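Local coordinates for heme utilization carrier protein (Escherichia coli O157:H7, PDB 2OVI), which binds heme and probably serves as a carrier in the heme utilization system of this pathogenic bacterium, at residues V60-H65 and L133-G138; A108-K113 and S121-N126. All blocks are in the same frame, centred on the assembly; numbering follows the deposited sequence.

Overall arrangement
Both contacts are antiparallel strand pairings in the large antiparallel sheet of this ChuX/HutX-family chain, their centres about 10 Å apart. Across the sheet the strands run 40-43, 106-114, 117-125, 131-137, 59-65, 69-74. Contact 2 joins the two arms of the hairpin 106-114/117-125. Contact 1 pairs strand 131-137 with strand 59-65, which lies far earlier in the chain, so the hairpin of contact 2 falls between its two segments in sequence. Strands 117-125 and 131-137 are neighbours in the sheet, probably bonded from Ile122 N to Ile135 O and from Phe124 N to Leu133 O; together the contacts bind local and distant parts of the chain into one continuous sheet.

Contact 1: residues V60-H65 and L133-G138; sequences VTTLVH and LKIFLG
Thr61 and Phe136 form a hydrogen-bonded antiparallel pair, and Leu63 and Lys134 form the next one along the strands. Thr61 N reaches Phe136 O at 3.0 Å and Phe136 N returns to Thr61 O at 2.8 Å. Leu63 N meets Lys134 O at 2.8 Å, while Lys134 N is held by Leu63 O. Weaker CA-H...O contacts fill the gaps: Ile135 CA comes 3.3 Å from Thr61 O, and Thr62 CA also approaches Lys134 O. Thr61 O, a backbone oxygen between the strands, also sits at the edge of the Phe136 ring, near its plane. The segment axes run 157° apart in direction.

Apolar packing differs between the two faces. On the face of Thr61, Leu63, Lys134 and Phe136, the CD1 branch of Leu63 meets Phe136 CE1 obliquely at 4.1 Å. On the face of Thr62 and Ile135, Val60 CG2 lies 3.7 Å from Ile135 CG2. With CG anti to the backbone N (chi1 -168°), Leu133 sends CD1 across to the other strand, onto Thr62 CG2 at 3.8 Å and tightly onto Val64 CG2 at 3.3 Å.

Polar ends find partners beyond the pair: Lys134 NZ forms a salt bridge with Glu19, and Thr61 OG1 is hydrogen-bonded to Ser74 OG.

Strand 69-74 flanks 59-65 and strand 117-125 flanks 131-137, placing the contact inside the sheet. Gln149 of helix 147-160 touches Val60, Leu77 of a loop packs on Thr62 and Ile135, and Leu71 of the second subunit packs on Val64 and Leu133, bringing this pairing to the dimer contact.

Contact 2: residues A108-K113 and S121-N126; sequences ALIERK and SILFFN
Ala108 O takes the N-H of Leu123 at 2.8 Å and also receives Ile122 CA at 3.2 Å in a CA-H...O contact. Leu123 O answers with a bond from Ala108 N of 2.9 Å, closing the first hydrogen-bonded pair of this hairpin section. Two residues on, Ile110 and Ser121 repeat the pattern: Ser121 N reaches Ile110 O at 3.0 Å, and the bond from Ile110 N to Ser121 O completes the pair. Between them Leu109 and Ile122 form the non-hydrogen-bonded pair. Their side chains lie alongside each other and point the same way, Leu109 CG meeting Ile122 CG1 at 3.9 Å.

The other face carries Ala108, Ile110, Ser121 and Leu123. Ile110 CG1 sits between its backbone N and carbonyl carbon (chi1 61°), and Ser121 OG takes the matching position on its own residue, so that the hydroxyl oxygen comes within 3.4 Å of Ile110 CG1 as a plain packing contact. Beyond it, Ile110 CD1 slants across Leu123 CD1 at 4.1 Å. Farther along, the methyl of Ala108 approaches CE1 of Phe125 at 3.8 Å, at the ring edge and near its plane.

Leu109 also packs against Phe153, Leu156 and Leu160 of helix 147-160, whereas Ala108, Leu123 and Phe125 meet helix 29-34, so helices cover both faces of this part of the sheet.

All seven touching residues are buried, and the contact has no salt bridge: four main-chain bonds join the strands, while the side-chain contacts are almost wholly between carbons, Ser121 OG being the one polar side-chain atom that touches across the strands, a chemistry suited to the interior of a sheet packed between helices.

Contact 1: residues V60-H65 and L133-G138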
loop_
_atom_site.group_PDB
_atom_site.type_symbol
_atom_site.label_atom_id
_atom_site.label_comp_id
_atom_site.label_asym_id
_atom_site.label_seq_id
_atom_site.Cartn_x
_atom_site.Cartn_y
_atom_site.Cartn_z
ATOM N N VAL A 60 10.996 -9.203 6.693
ATOM C CA VAL A 60 9.593 -9.519 6.811
ATOM C C VAL A 60 8.870 -8.883 5.639
ATOM O O VAL A 60 9.440 -8.110 4.852
ATOM C CB VAL A 60 8.977 -9.014 8.176
ATOM C CG1 VAL A 60 9.736 -9.684 9.371
ATOM C CG2 VAL A 60 9.102 -7.539 8.331
ATOM N N THR A 61 7.609 -9.212 5.514
ATOM C CA THR A 61 6.810 -8.646 4.464
ATOM C C THR A 61 5.687 -7.784 5.056
ATOM O O THR A 61 4.842 -8.245 5.825
ATOM C CB THR A 61 6.215 -9.743 3.590
ATOM O OG1 THR A 61 7.317 -10.441 3.010
ATOM C CG2 THR A 61 5.303 -9.148 2.495
ATOM N N THR A 62 5.704 -6.513 4.676
ATOM C CA THR A 62 4.713 -5.579 5.133
ATOM C C THR A 62 3.705 -5.432 4.005
ATOM O O THR A 62 4.065 -5.209 2.828
ATOM C CB THR A 62 5.391 -4.253 5.516
ATOM O OG1 THR A 62 6.351 -4.514 6.535
ATOM C CG2 THR A 62 4.334 -3.261 6.067
ATOM N N LEU A 63 2.432 -5.513 4.356
ATOM C CA LEU A 63 1.411 -5.484 3.349
ATOM C C LEU A 63 0.287 -4.530 3.669
ATOM O O LEU A 63 -0.131 -4.443 4.829
ATOM C CB LEU A 63 0.839 -6.907 3.210
ATOM C CG LEU A 63 -0.260 -7.235 2.207
ATOM C CD1 LEU A 63 -0.181 -8.715 1.916
ATOM C CD2 LEU A 63 -1.657 -6.858 2.724
ATOM N N VAL A 64 -0.175 -3.814 2.637
ATOM C CA VAL A 64 -1.302 -2.907 2.765
ATOM C C VAL A 64 -2.313 -3.470 1.775
ATOM O O VAL A 64 -1.974 -3.741 0.648
ATOM C CB VAL A 64 -0.940 -1.440 2.373
ATOM C CG1 VAL A 64 -2.190 -0.581 2.265
ATOM C CG2 VAL A 64 -0.119 -0.840 3.462
ATOM N N HIS A 65 -3.544 -3.639 2.220
ATOM C CA HIS A 65 -4.609 -4.207 1.393
ATOM C C HIS A 65 -5.707 -3.168 1.238
ATOM O O HIS A 65 -6.262 -2.662 2.223
ATOM C CB HIS A 65 -5.182 -5.446 2.064
ATOM C CG HIS A 65 -6.294 -6.098 1.299
ATOM N ND1 HIS A 65 -6.071 -7.045 0.319
ATOM C CD2 HIS A 65 -7.641 -5.946 1.372
ATOM C CE1 HIS A 65 -7.230 -7.444 -0.177
ATOM N NE2 HIS A 65 -8.198 -6.792 0.443
ATOM N N LEU A 133 -2.851 -2.471 8.515
ATOM C CA LEU A 133 -1.575 -2.961 7.953
ATOM C C LEU A 133 -1.367 -4.396 8.426
ATOM O O LEU A 133 -1.921 -4.795 9.450
ATOM C CB LEU A 133 -0.426 -2.093 8.559
ATOM C CG LEU A 133 0.978 -2.205 7.950
ATOM C CD1 LEU A 133 0.891 -1.652 6.530
ATOM C CD2 LEU A 133 2.029 -1.423 8.785
ATOM N N LYS A 134 -0.562 -5.167 7.696
ATOM C CA LYS A 134 -0.244 -6.507 8.113
ATOM C C LYS A 134 1.250 -6.747 7.932
ATOM O O LYS A 134 1.874 -6.194 7.006
ATOM C CB LYS A 134 -0.964 -7.553 7.257
ATOM C CG LYS A 134 -2.454 -7.539 7.332
ATOM C CD LYS A 134 -3.021 -8.747 6.547
ATOM C CE LYS A 134 -4.508 -8.511 6.287
ATOM N NZ LYS A 134 -5.206 -9.729 5.796
ATOM N N ILE A 135 1.837 -7.553 8.812
ATOM C CA ILE A 135 3.249 -7.915 8.641
ATOM C C ILE A 135 3.261 -9.472 8.741
ATOM O O ILE A 135 2.688 -10.067 9.701
ATOM C CB ILE A 135 4.152 -7.424 9.727
ATOM C CG1 ILE A 135 4.141 -5.885 9.885
ATOM C CG2 ILE A 135 5.580 -7.978 9.438
ATOM C CD1 ILE A 135 4.656 -5.153 8.737
ATOM N N PHE A 136 3.929 -10.097 7.781
ATOM C CA PHE A 136 4.054 -11.580 7.676
ATOM C C PHE A 136 5.504 -11.958 7.880
ATOM O O PHE A 136 6.407 -11.291 7.371
ATOM C CB PHE A 136 3.634 -12.089 6.283
ATOM C CG PHE A 136 2.164 -12.032 6.057
ATOM C CD1 PHE A 136 1.565 -10.871 5.574
ATOM C CD2 PHE A 136 1.361 -13.121 6.367
ATOM C CE1 PHE A 136 0.196 -10.792 5.401
ATOM C CE2 PHE A 136 -0.029 -13.060 6.204
ATOM C CZ PHE A 136 -0.615 -11.888 5.714
ATOM N N LEU A 137 5.722 -13.033 8.628
ATOM C CA LEU A 137 7.073 -13.502 8.938
ATOM C C LEU A 137 7.706 -13.847 7.647
ATOM O O LEU A 137 7.013 -14.259 6.734
ATOM C CB LEU A 137 7.033 -14.712 9.862
ATOM C CG LEU A 137 7.499 -14.231 11.243
ATOM C CD1 LEU A 137 6.634 -13.060 11.643
ATOM C CD2 LEU A 137 7.430 -15.385 12.325
ATOM N N GLY A 138 9.014 -13.611 7.579
ATOM C CA GLY A 138 9.774 -13.891 6.387
ATOM C C GLY A 138 9.938 -15.382 6.137
ATOM O O GLY A 138 9.956 -16.202 7.081
#

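Contact 2: residues A108-K113 and S121-N126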
loop_
_atom_site.group_PDB
_atom_site.type_symbol
_atom_site.label_atom_id
_atom_site.label_comp_id
_atom_site.label_asym_id
_atom_site.label_seq_id
_atom_site.Cartn_x
_atom_site.Cartn_y
_atom_site.Cartn_z
ATOM N N ALA A 108 -3.121 -8.131 16.547
ATOM C CA ALA A 108 -3.248 -9.595 16.702
ATOM C C ALA A 108 -2.047 -10.341 16.118
ATOM O O ALA A 108 -1.464 -9.922 15.080
ATOM C CB ALA A 108 -4.615 -10.170 16.050
ATOM N N LEU A 109 -1.667 -11.430 16.801
ATOM C CA LEU A 109 -0.617 -12.293 16.271
ATOM C C LEU A 109 -1.321 -13.584 15.968
ATOM O O LEU A 109 -1.998 -14.135 16.824
ATOM C CB LEU A 109 0.524 -12.528 17.259
ATOM C CG LEU A 109 1.595 -11.425 17.253
ATOM C CD1 LEU A 109 0.985 -10.220 17.931
ATOM C CD2 LEU A 109 2.929 -11.879 17.954
ATOM N N ILE A 110 -1.227 -14.058 14.737
ATOM C CA ILE A 110 -1.903 -15.298 14.431
ATOM C C ILE A 110 -1.027 -16.240 13.617
ATOM O O ILE A 110 -0.085 -15.817 12.922
ATOM C CB ILE A 110 -3.167 -15.096 13.607
ATOM C CG1 ILE A 110 -2.796 -14.450 12.286
ATOM C CG2 ILE A 110 -4.232 -14.364 14.437
ATOM C CD1 ILE A 110 -3.940 -14.466 11.240
ATOM N N GLU A 111 -1.397 -17.519 13.682
ATOM C CA GLU A 111 -0.720 -18.569 12.923
ATOM C C GLU A 111 -1.799 -19.514 12.339
ATOM O O GLU A 111 -2.750 -19.888 13.013
ATOM C CB GLU A 111 0.240 -19.357 13.849
ATOM C CG GLU A 111 1.402 -18.598 14.292
ATOM C CD GLU A 111 2.105 -19.266 15.446
ATOM O OE1 GLU A 111 1.703 -19.015 16.604
ATOM O OE2 GLU A 111 3.060 -20.037 15.202
ATOM N N ARG A 112 -1.644 -19.890 11.082
ATOM C CA ARG A 112 -2.604 -20.772 10.438
ATOM C C ARG A 112 -1.972 -21.272 9.140
ATOM O O ARG A 112 -1.013 -20.694 8.629
ATOM C CB ARG A 112 -3.913 -20.010 10.105
ATOM C CG ARG A 112 -3.699 -18.821 9.126
ATOM C CD ARG A 112 -4.968 -17.970 8.927
ATOM N NE ARG A 112 -5.565 -18.124 7.599
ATOM C CZ ARG A 112 -6.589 -18.908 7.336
ATOM N NH1 ARG A 112 -7.034 -18.979 6.104
ATOM N NH2 ARG A 112 -7.179 -19.606 8.302
ATOM N N LYS A 113 -2.529 -22.344 8.609
ATOM C CA LYS A 113 -2.038 -22.898 7.372
ATOM C C LYS A 113 -2.906 -22.195 6.342
ATOM O O LYS A 113 -4.089 -21.969 6.582
ATOM C CB LYS A 113 -2.269 -24.415 7.363
ATOM C CG LYS A 113 -1.391 -25.184 6.399
ATOM C CD LYS A 113 -1.702 -26.681 6.408
ATOM C CE LYS A 113 -0.811 -27.448 5.418
ATOM N NZ LYS A 113 0.673 -27.410 5.748
ATOM N N SER A 121 1.420 -14.106 11.029
ATOM C CA SER A 121 1.359 -12.680 10.732
ATOM C C SER A 121 0.933 -11.822 11.933
ATOM O O SER A 121 0.411 -12.295 12.945
ATOM C CB SER A 121 0.423 -12.473 9.546
ATOM O OG SER A 121 -0.850 -13.000 9.868
ATOM N N ILE A 122 1.160 -10.536 11.798
ATOM C CA ILE A 122 0.802 -9.576 12.809
ATOM C C ILE A 122 -0.161 -8.630 12.102
ATOM O O ILE A 122 0.161 -8.070 11.032
ATOM C CB ILE A 122 2.038 -8.773 13.305
ATOM C CG1 ILE A 122 3.021 -9.673 14.086
ATOM C CG2 ILE A 122 1.584 -7.629 14.226
ATOM C CD1 ILE A 122 4.254 -10.041 13.307
ATOM N N LEU A 123 -1.334 -8.457 12.694
ATOM C CA LEU A 123 -2.366 -7.571 12.114
ATOM C C LEU A 123 -2.620 -6.386 13.006
ATOM O O LEU A 123 -2.807 -6.545 14.195
ATOM C CB LEU A 123 -3.688 -8.297 11.866
ATOM C CG LEU A 123 -3.685 -9.244 10.655
ATOM C CD1 LEU A 123 -2.912 -10.463 11.016
ATOM C CD2 LEU A 123 -5.092 -9.680 10.269
ATOM N N PHE A 124 -2.582 -5.188 12.410
ATOM C CA PHE A 124 -2.842 -3.923 13.146
ATOM C C PHE A 124 -4.251 -3.488 12.702
ATOM O O PHE A 124 -4.494 -3.193 11.499
ATOM C CB PHE A 124 -1.850 -2.861 12.744
ATOM C CG PHE A 124 -0.431 -3.196 13.121
ATOM C CD1 PHE A 124 0.358 -3.984 12.276
ATOM C CD2 PHE A 124 0.098 -2.717 14.319
ATOM C CE1 PHE A 124 1.723 -4.303 12.652
ATOM C CE2 PHE A 124 1.417 -3.019 14.719
ATOM C CZ PHE A 124 2.234 -3.815 13.876
ATOM N N PHE A 125 -5.167 -3.415 13.666
ATOM C CA PHE A 125 -6.575 -3.091 13.319
ATOM C C PHE A 125 -7.027 -1.673 13.673
ATOM O O PHE A 125 -6.585 -1.125 14.671
ATOM C CB PHE A 125 -7.543 -4.037 14.073
ATOM C CG PHE A 125 -7.464 -5.475 13.627
ATOM C CD1 PHE A 125 -6.537 -6.371 14.207
ATOM C CD2 PHE A 125 -8.365 -5.969 12.687
ATOM C CE1 PHE A 125 -6.516 -7.718 13.850
ATOM C CE2 PHE A 125 -8.345 -7.312 12.340
ATOM C CZ PHE A 125 -7.402 -8.194 12.926
ATOM N N ASN A 126 -7.920 -1.100 12.862
ATOM C CA ASN A 126 -8.506 0.187 13.236
ATOM C C ASN A 126 -9.810 -0.212 14.036
ATOM O O ASN A 126 -10.153 -1.423 14.145
ATOM C CB ASN A 126 -8.830 1.057 11.989
ATOM C CG ASN A 126 -9.712 0.345 10.967
ATOM O OD1 ASN A 126 -9.574 0.601 9.770
ATOM N ND2 ASN A 126 -10.593 -0.552 11.412
#